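Long-range contacts in ATP-dependent 6-phosphofructokinase isozyme 2 (Escherichia coli, PDB 3CQD), which catalyses the ATP-dependent phosphorylation of D-fructose 6-phosphate to fructose 1,6-bisphosphate, the first committing step of glycolysis, as a magnesium-dependent homodimer: residues B[181-186]-B[220-225]; B[262-267]-B[276-281]. All coordinates share one frame; numbering follows the deposited sequence.

Contact 1 (B[181-186]-B[220-225]). With ATP (adenosine-5'-triphosphate), chain I.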
loop_
_atom_site.group_PDB
_atom_site.type_symbol
_atom_site.label_atom_id
_atom_site.label_comp_id
_atom_site.label_asym_id
_atom_site.label_seq_id
_atom_site.Cartn_x
_atom_site.Cartn_y
_atom_site.Cartn_z
ATOM N N ILE B 181 6.973 41.209 5.178
ATOM C CA ILE B 181 7.739 39.991 5.363
ATOM C C ILE B 181 8.851 40.047 4.339
ATOM O O ILE B 181 8.624 40.409 3.183
ATOM C CB ILE B 181 6.861 38.711 5.229
ATOM C CG1 ILE B 181 5.760 38.707 6.301
ATOM C CG2 ILE B 181 7.730 37.424 5.262
ATOM C CD1 ILE B 181 6.269 38.748 7.740
ATOM N N GLU B 182 10.065 39.753 4.784
ATOM C CA GLU B 182 11.215 39.840 3.903
ATOM C C GLU B 182 11.149 38.777 2.823
ATOM O O GLU B 182 11.463 39.040 1.656
ATOM C CB GLU B 182 12.510 39.676 4.697
ATOM C CG GLU B 182 12.820 40.849 5.608
ATOM C CD GLU B 182 13.575 41.970 4.925
ATOM O OE1 GLU B 182 13.795 42.999 5.598
ATOM O OE2 GLU B 182 13.943 41.845 3.733
ATOM N N LEU B 183 10.766 37.567 3.226
ATOM C CA LEU B 183 10.754 36.436 2.315
ATOM C C LEU B 183 9.753 35.427 2.835
ATOM O O LEU B 183 9.689 35.155 4.029
ATOM C CB LEU B 183 12.166 35.831 2.209
ATOM C CG LEU B 183 12.623 34.670 1.299
ATOM C CD1 LEU B 183 12.527 33.333 1.977
ATOM C CD2 LEU B 183 11.952 34.646 -0.063
ATOM N N VAL B 184 8.933 34.912 1.937
ATOM C CA VAL B 184 8.064 33.800 2.258
ATOM C C VAL B 184 8.344 32.749 1.192
ATOM O O VAL B 184 8.653 33.099 0.025
ATOM C CB VAL B 184 6.588 34.236 2.320
ATOM C CG1 VAL B 184 6.104 34.737 0.970
ATOM C CG2 VAL B 184 5.717 33.130 2.838
ATOM N N LYS B 185 8.298 31.479 1.606
ATOM C CA LYS B 185 8.511 30.369 0.692
ATOM C C LYS B 185 7.337 29.419 0.747
ATOM O O LYS B 185 7.433 28.362 1.365
ATOM C CB LYS B 185 9.804 29.585 0.983
ATOM C CG LYS B 185 10.108 28.524 -0.108
ATOM C CD LYS B 185 10.808 27.274 0.433
ATOM C CE LYS B 185 9.894 26.316 1.207
ATOM N NZ LYS B 185 8.554 26.061 0.583
ATOM N N PRO B 186 6.220 29.796 0.104
ATOM C CA PRO B 186 5.173 28.817 0.018
ATOM C C PRO B 186 5.602 27.823 -1.051
ATOM O O PRO B 186 6.287 28.196 -2.007
ATOM C CB PRO B 186 3.969 29.625 -0.461
ATOM C CG PRO B 186 4.573 30.767 -1.255
ATOM C CD PRO B 186 5.891 31.058 -0.598
ATOM N N ARG B 220 9.689 39.460 -1.021
ATOM C CA ARG B 220 10.191 38.394 -1.873
ATOM C C ARG B 220 9.337 37.176 -1.614
ATOM O O ARG B 220 9.107 36.795 -0.472
ATOM C CB ARG B 220 11.648 38.047 -1.573
ATOM C CG ARG B 220 12.617 39.218 -1.544
ATOM C CD ARG B 220 13.870 38.774 -0.818
ATOM N NE ARG B 220 14.815 39.861 -0.623
ATOM C CZ ARG B 220 14.728 40.768 0.342
ATOM N NH1 ARG B 220 13.715 40.738 1.212
ATOM N NH2 ARG B 220 15.658 41.723 0.422
ATOM N N VAL B 221 8.845 36.595 -2.694
ATOM C CA VAL B 221 8.080 35.378 -2.611
ATOM C C VAL B 221 8.840 34.364 -3.422
ATOM O O VAL B 221 9.068 34.570 -4.602
ATOM C CB VAL B 221 6.660 35.552 -3.172
ATOM C CG1 VAL B 221 5.942 34.182 -3.261
ATOM C CG2 VAL B 221 5.852 36.501 -2.292
ATOM N N VAL B 222 9.273 33.291 -2.775
ATOM C CA VAL B 222 9.864 32.178 -3.503
ATOM C C VAL B 222 8.905 31.007 -3.451
ATOM O O VAL B 222 8.783 30.339 -2.423
ATOM C CB VAL B 222 11.267 31.811 -2.980
ATOM C CG1 VAL B 222 11.868 30.659 -3.821
ATOM C CG2 VAL B 222 12.192 33.031 -3.072
ATOM N N VAL B 223 8.186 30.796 -4.551
ATOM C CA VAL B 223 7.288 29.657 -4.646
ATOM C C VAL B 223 8.140 28.444 -4.988
ATOM O O VAL B 223 8.726 28.373 -6.064
ATOM C CB VAL B 223 6.191 29.828 -5.730
ATOM C CG1 VAL B 223 5.118 28.713 -5.548
ATOM C CG2 VAL B 223 5.546 31.194 -5.636
ATOM N N SER B 224 8.233 27.507 -4.069
ATOM C CA SER B 224 9.036 26.317 -4.341
ATOM C C SER B 224 8.161 25.305 -5.060
ATOM O O SER B 224 6.973 25.177 -4.790
ATOM C CB SER B 224 9.688 25.753 -3.077
ATOM O OG SER B 224 8.734 25.356 -2.093
ATOM N N LEU B 225 8.757 24.625 -6.029
ATOM C CA LEU B 225 7.993 23.866 -6.979
ATOM C C LEU B 225 8.408 22.411 -6.973
ATOM O O LEU B 225 8.290 21.762 -7.990
ATOM C CB LEU B 225 8.233 24.426 -8.386
ATOM C CG LEU B 225 7.925 25.909 -8.589
ATOM C CD1 LEU B 225 8.335 26.299 -9.973
ATOM C CD2 LEU B 225 6.428 26.141 -8.392
HETATM P PG ATP I . 8.910 20.467 2.514
HETATM O O1G ATP I . 8.296 21.494 3.415
HETATM O O2G ATP I . 10.257 19.957 2.971
HETATM O O3G ATP I . 7.918 19.428 2.102
HETATM P PB ATP I . 8.335 22.218 0.379
HETATM O O1B ATP I . 7.134 21.486 -0.106
HETATM O O2B ATP I . 8.063 23.411 1.293
HETATM O O3B ATP I . 9.310 21.227 1.161
HETATM P PA ATP I . 9.637 21.898 -2.192
HETATM O O1A ATP I . 9.030 20.535 -2.252
HETATM O O2A ATP I . 9.339 22.826 -3.314
HETATM O O3A ATP I . 9.268 22.695 -0.824
HETATM O "O5'" ATP I . 11.198 21.749 -1.936
HETATM C "C5'" ATP I . 12.066 22.878 -1.751
HETATM C "C4'" ATP I . 13.144 22.705 -2.817
HETATM O "O4'" ATP I . 13.681 21.383 -2.695
HETATM C "C3'" ATP I . 12.668 22.742 -4.264
HETATM O "O3'" ATP I . 12.438 24.040 -4.800
HETATM C "C2'" ATP I . 13.790 22.006 -4.960
HETATM O "O2'" ATP I . 14.978 22.784 -5.080
HETATM C "C1'" ATP I . 14.128 20.909 -3.961
HETATM N N9 ATP I . 13.334 19.725 -4.304
HETATM C C8 ATP I . 12.203 19.337 -3.712
HETATM N N7 ATP I . 11.721 18.219 -4.265
HETATM C C5 ATP I . 12.563 17.876 -5.229
HETATM C C6 ATP I . 12.619 16.792 -6.197
HETATM N N6 ATP I . 11.647 15.848 -6.189
HETATM N N1 ATP I . 13.682 16.781 -7.024
HETATM C C2 ATP I . 14.636 17.730 -7.011
HETATM N N3 ATP I . 14.633 18.768 -6.160
HETATM C C4 ATP I . 13.638 18.866 -5.260
HETATM O O HOH W 1 15.042 44.234 1.824
#
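The phosphate end of the ATP site begins where Lys-185 meets Ser-224. Lys-185 NZ donates to Ser-224 OG at 2.8 Å and to ATP O2B, also at 2.8 Å. OG in turn donates a hydrogen bond to ATP O3A (3.0 Å); accepting from the lysine and donating to the nucleotide fixes the serine's rotation, and chi1 of 61° sets OG between the backbone N and carbonyl carbon. Just behind, Ser-224 N binds Pro-186 O (2.9 Å) in the carbonyl plane. The two segments run parallel, Val-184 beside Val-221: Val-184 N reaches Arg-220 O at 3.1 Å, and Val-222 N reaches Val-184 O at 2.9 Å. Strand 183-184 is the last of the six-strand parallel sheet of this ribokinase-like fold, and this single bridge carries it on to strand 221-224. Leu-183 CD2 presses tightly on Val-222 CG2 along one side; Val-184 CG1 lies beside Val-221 CG2 on the other. At the far end Arg-220 NH1 meets Glu-182 twice, at O (2.9 Å), in the guanidinium plane, and at OE2 (2.8 Å), a salt bridge whose two planes are 28° apart. A water joins OE2 to Arg-220 NH2, while OE1 pairs with Arg-162.

Contact 2 (B[262-267]-B[276-281]). With ATP (adenosine-5'-triphosphate), chain I.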
loop_
_atom_site.group_PDB
_atom_site.type_symbol
_atom_site.label_atom_id
_atom_site.label_comp_id
_atom_site.label_asym_id
_atom_site.label_seq_id
_atom_site.Cartn_x
_atom_site.Cartn_y
_atom_site.Cartn_z
ATOM N N MET B 262 18.382 30.225 1.439
ATOM C CA MET B 262 17.962 31.540 0.973
ATOM C C MET B 262 18.102 32.586 2.073
ATOM O O MET B 262 18.448 33.731 1.800
ATOM C CB MET B 262 16.545 31.504 0.436
ATOM C CG MET B 262 16.398 30.562 -0.716
ATOM S SD MET B 262 14.867 30.793 -1.620
ATOM C CE MET B 262 13.638 30.470 -0.358
ATOM N N THR B 263 17.846 32.170 3.313
ATOM C CA THR B 263 18.064 33.024 4.483
ATOM C C THR B 263 19.513 33.511 4.496
ATOM O O THR B 263 19.769 34.709 4.642
ATOM C CB THR B 263 17.711 32.271 5.784
ATOM O OG1 THR B 263 16.327 31.912 5.727
ATOM C CG2 THR B 263 17.953 33.146 7.011
ATOM N N LEU B 264 20.451 32.584 4.305
ATOM C CA LEU B 264 21.865 32.931 4.203
ATOM C C LEU B 264 22.117 33.910 3.077
ATOM O O LEU B 264 22.793 34.917 3.276
ATOM C CB LEU B 264 22.720 31.685 4.016
ATOM C CG LEU B 264 22.957 30.860 5.279
ATOM C CD1 LEU B 264 23.531 29.495 4.919
ATOM C CD2 LEU B 264 23.882 31.603 6.262
ATOM N N LYS B 265 21.529 33.641 1.907
ATOM C CA LYS B 265 21.741 34.502 0.757
ATOM C C LYS B 265 21.140 35.883 1.004
ATOM O O LYS B 265 21.747 36.906 0.659
ATOM C CB LYS B 265 21.202 33.875 -0.526
ATOM C CG LYS B 265 22.112 32.810 -1.159
ATOM C CD LYS B 265 23.530 33.347 -1.388
ATOM C CE LYS B 265 24.410 32.301 -2.011
ATOM N NZ LYS B 265 25.786 32.793 -2.250
ATOM N N LEU B 266 19.958 35.902 1.618
ATOM C CA LEU B 266 19.326 37.156 2.036
ATOM C C LEU B 266 20.239 37.925 2.988
ATOM O O LEU B 266 20.501 39.118 2.772
ATOM C CB LEU B 266 17.975 36.875 2.695
ATOM C CG LEU B 266 16.966 37.998 2.985
ATOM C CD1 LEU B 266 17.126 38.548 4.370
ATOM C CD2 LEU B 266 17.006 39.103 1.943
ATOM N N ALA B 267 20.715 37.240 4.032
ATOM C CA ALA B 267 21.662 37.817 4.986
ATOM C C ALA B 267 22.921 38.362 4.311
ATOM O O ALA B 267 23.485 39.352 4.770
ATOM C CB ALA B 267 22.027 36.811 6.061
ATOM N N VAL B 276 17.587 32.403 -4.919
ATOM C CA VAL B 276 16.757 31.299 -5.391
ATOM C C VAL B 276 17.632 30.137 -5.845
ATOM O O VAL B 276 17.335 28.987 -5.526
ATOM C CB VAL B 276 15.765 31.725 -6.487
ATOM C CG1 VAL B 276 14.987 30.492 -7.046
ATOM C CG2 VAL B 276 14.799 32.773 -5.931
ATOM N N ARG B 277 18.709 30.432 -6.575
ATOM C CA ARG B 277 19.629 29.361 -6.987
ATOM C C ARG B 277 20.208 28.599 -5.790
ATOM O O ARG B 277 20.254 27.374 -5.801
ATOM C CB ARG B 277 20.762 29.893 -7.856
ATOM C CG ARG B 277 20.320 30.306 -9.243
ATOM C CD ARG B 277 21.485 30.860 -10.001
ATOM N NE ARG B 277 21.148 31.091 -11.400
ATOM C CZ ARG B 277 21.879 31.842 -12.215
ATOM N NH1 ARG B 277 21.509 31.995 -13.482
ATOM N NH2 ARG B 277 22.982 32.438 -11.763
ATOM N N PHE B 278 20.645 29.326 -4.767
ATOM C CA PHE B 278 21.154 28.685 -3.551
ATOM C C PHE B 278 20.057 27.932 -2.805
ATOM O O PHE B 278 20.309 26.859 -2.257
ATOM C CB PHE B 278 21.809 29.702 -2.640
ATOM C CG PHE B 278 22.814 29.113 -1.680
ATOM C CD1 PHE B 278 23.905 28.376 -2.150
ATOM C CD2 PHE B 278 22.688 29.336 -0.315
ATOM C CE1 PHE B 278 24.853 27.844 -1.251
ATOM C CE2 PHE B 278 23.636 28.817 0.606
ATOM C CZ PHE B 278 24.710 28.075 0.132
ATOM N N GLY B 279 18.843 28.483 -2.810
ATOM C CA GLY B 279 17.683 27.812 -2.222
ATOM C C GLY B 279 17.447 26.494 -2.929
ATOM O O GLY B 279 17.273 25.446 -2.289
ATOM N N VAL B 280 17.402 26.559 -4.256
ATOM C CA VAL B 280 17.187 25.364 -5.061
ATOM C C VAL B 280 18.312 24.358 -4.833
ATOM O O VAL B 280 18.038 23.187 -4.638
ATOM C CB VAL B 280 16.996 25.688 -6.567
ATOM C CG1 VAL B 280 17.108 24.407 -7.397
ATOM C CG2 VAL B 280 15.632 26.330 -6.784
ATOM N N ALA B 281 19.562 24.826 -4.849
ATOM C CA ALA B 281 20.727 23.965 -4.608
ATOM C C ALA B 281 20.626 23.203 -3.290
ATOM O O ALA B 281 20.820 21.982 -3.241
ATOM C CB ALA B 281 22.003 24.784 -4.638
HETATM P PG ATP I . 8.910 20.467 2.514
HETATM O O1G ATP I . 8.296 21.494 3.415
HETATM O O2G ATP I . 10.257 19.957 2.971
HETATM O O3G ATP I . 7.918 19.428 2.102
HETATM P PB ATP I . 8.335 22.218 0.379
HETATM O O1B ATP I . 7.134 21.486 -0.106
HETATM O O2B ATP I . 8.063 23.411 1.293
HETATM O O3B ATP I . 9.310 21.227 1.161
HETATM P PA ATP I . 9.637 21.898 -2.192
HETATM O O1A ATP I . 9.030 20.535 -2.252
HETATM O O2A ATP I . 9.339 22.826 -3.314
HETATM O O3A ATP I . 9.268 22.695 -0.824
HETATM O "O5'" ATP I . 11.198 21.749 -1.936
HETATM C "C5'" ATP I . 12.066 22.878 -1.751
HETATM C "C4'" ATP I . 13.144 22.705 -2.817
HETATM O "O4'" ATP I . 13.681 21.383 -2.695
HETATM C "C3'" ATP I . 12.668 22.742 -4.264
HETATM O "O3'" ATP I . 12.438 24.040 -4.800
HETATM C "C2'" ATP I . 13.790 22.006 -4.960
HETATM O "O2'" ATP I . 14.978 22.784 -5.080
HETATM C "C1'" ATP I . 14.128 20.909 -3.961
HETATM N N9 ATP I . 13.334 19.725 -4.304
HETATM C C8 ATP I . 12.203 19.337 -3.712
HETATM N N7 ATP I . 11.721 18.219 -4.265
HETATM C C5 ATP I . 12.563 17.876 -5.229
HETATM C C6 ATP I . 12.619 16.792 -6.197
HETATM N N6 ATP I . 11.647 15.848 -6.189
HETATM N N1 ATP I . 13.682 16.781 -7.024
HETATM C C2 ATP I . 14.636 17.730 -7.011
HETATM N N3 ATP I . 14.633 18.768 -6.160
HETATM C C4 ATP I . 13.638 18.866 -5.260
#
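Lys-265 NZ stands over the ring of Phe-278, 4.9 Å from the ring centroid and only 15° off the ring normal, which makes the pair a cation-pi contact over the face. The same ammonium has a long, weak ion pair with Glu-268. The lysine's methylenes lie closer to the ring than its charge does: CE is 4.0 Å from the centroid of the Phe-278 ring in a CH-pi contact, displaced toward the rim, and CG touches Phe-278 CB at 3.5 Å. A bend at chi2 (-54°), followed by an extended run to NZ, carries the lysine across the ring, the two side chains crossing at about a right angle. The ring edge is met by Leu-264, whose CD1 is 4.4 Å from Phe-278 CE2, and Tyr-304 of helix 297-307 makes an edge-to-face pair with the same ring.

Helices 254-267 and 272-287 form an antiparallel pair, their short segments inclined at 155° with axes 8.4 Å apart. Gly-279 helps to allow this spacing: with no side chain there, Met-262 CG rests directly on Gly-279 CA at 3.4 Å, a tight contact, and the two CA atoms come within 4.9 Å. Met-262 SD then continues toward the backbone of Val-276.

Helix 272-287 also reaches the nucleotide. The ribose hydroxyl O2' of ATP makes a weak hydrogen bond to Val-280 O (3.1 Å), and the Val-280 side chain packs beside the same hydroxyl, so the helix that receives Met-262 also borders the sugar.

No hydrogen bond crosses between the two segments; the pairing therefore rests on close apolar contact at the glycine and on dispersion between the lysine methylenes and the aromatic ring, to which the cation probably adds some electrostatic attraction.

Overall arrangement
Following the chain from the N terminus, five strands of the parallel sheet are laid down before 183-184. Contact 1 then closes a loop of 33 intervening residues, including helices 188-195 and 204-214, and joins that sheet to strand 221-224, which opens the antiparallel sheet 221-241. Contact 2 follows in series, with neither nesting nor crossing, and closes a short hairpin between helices 254-267 and 272-287. The two centres are 11 Å apart and their side chains meet: Met-262 packs on Leu-183 and Val-222, Val-276 on Val-222, and Leu-266 on Arg-220. This helix pair thus lies against the junction of the sheets, and ATP touches both contacts, through its phosphates at contact 1 and its ribose at contact 2.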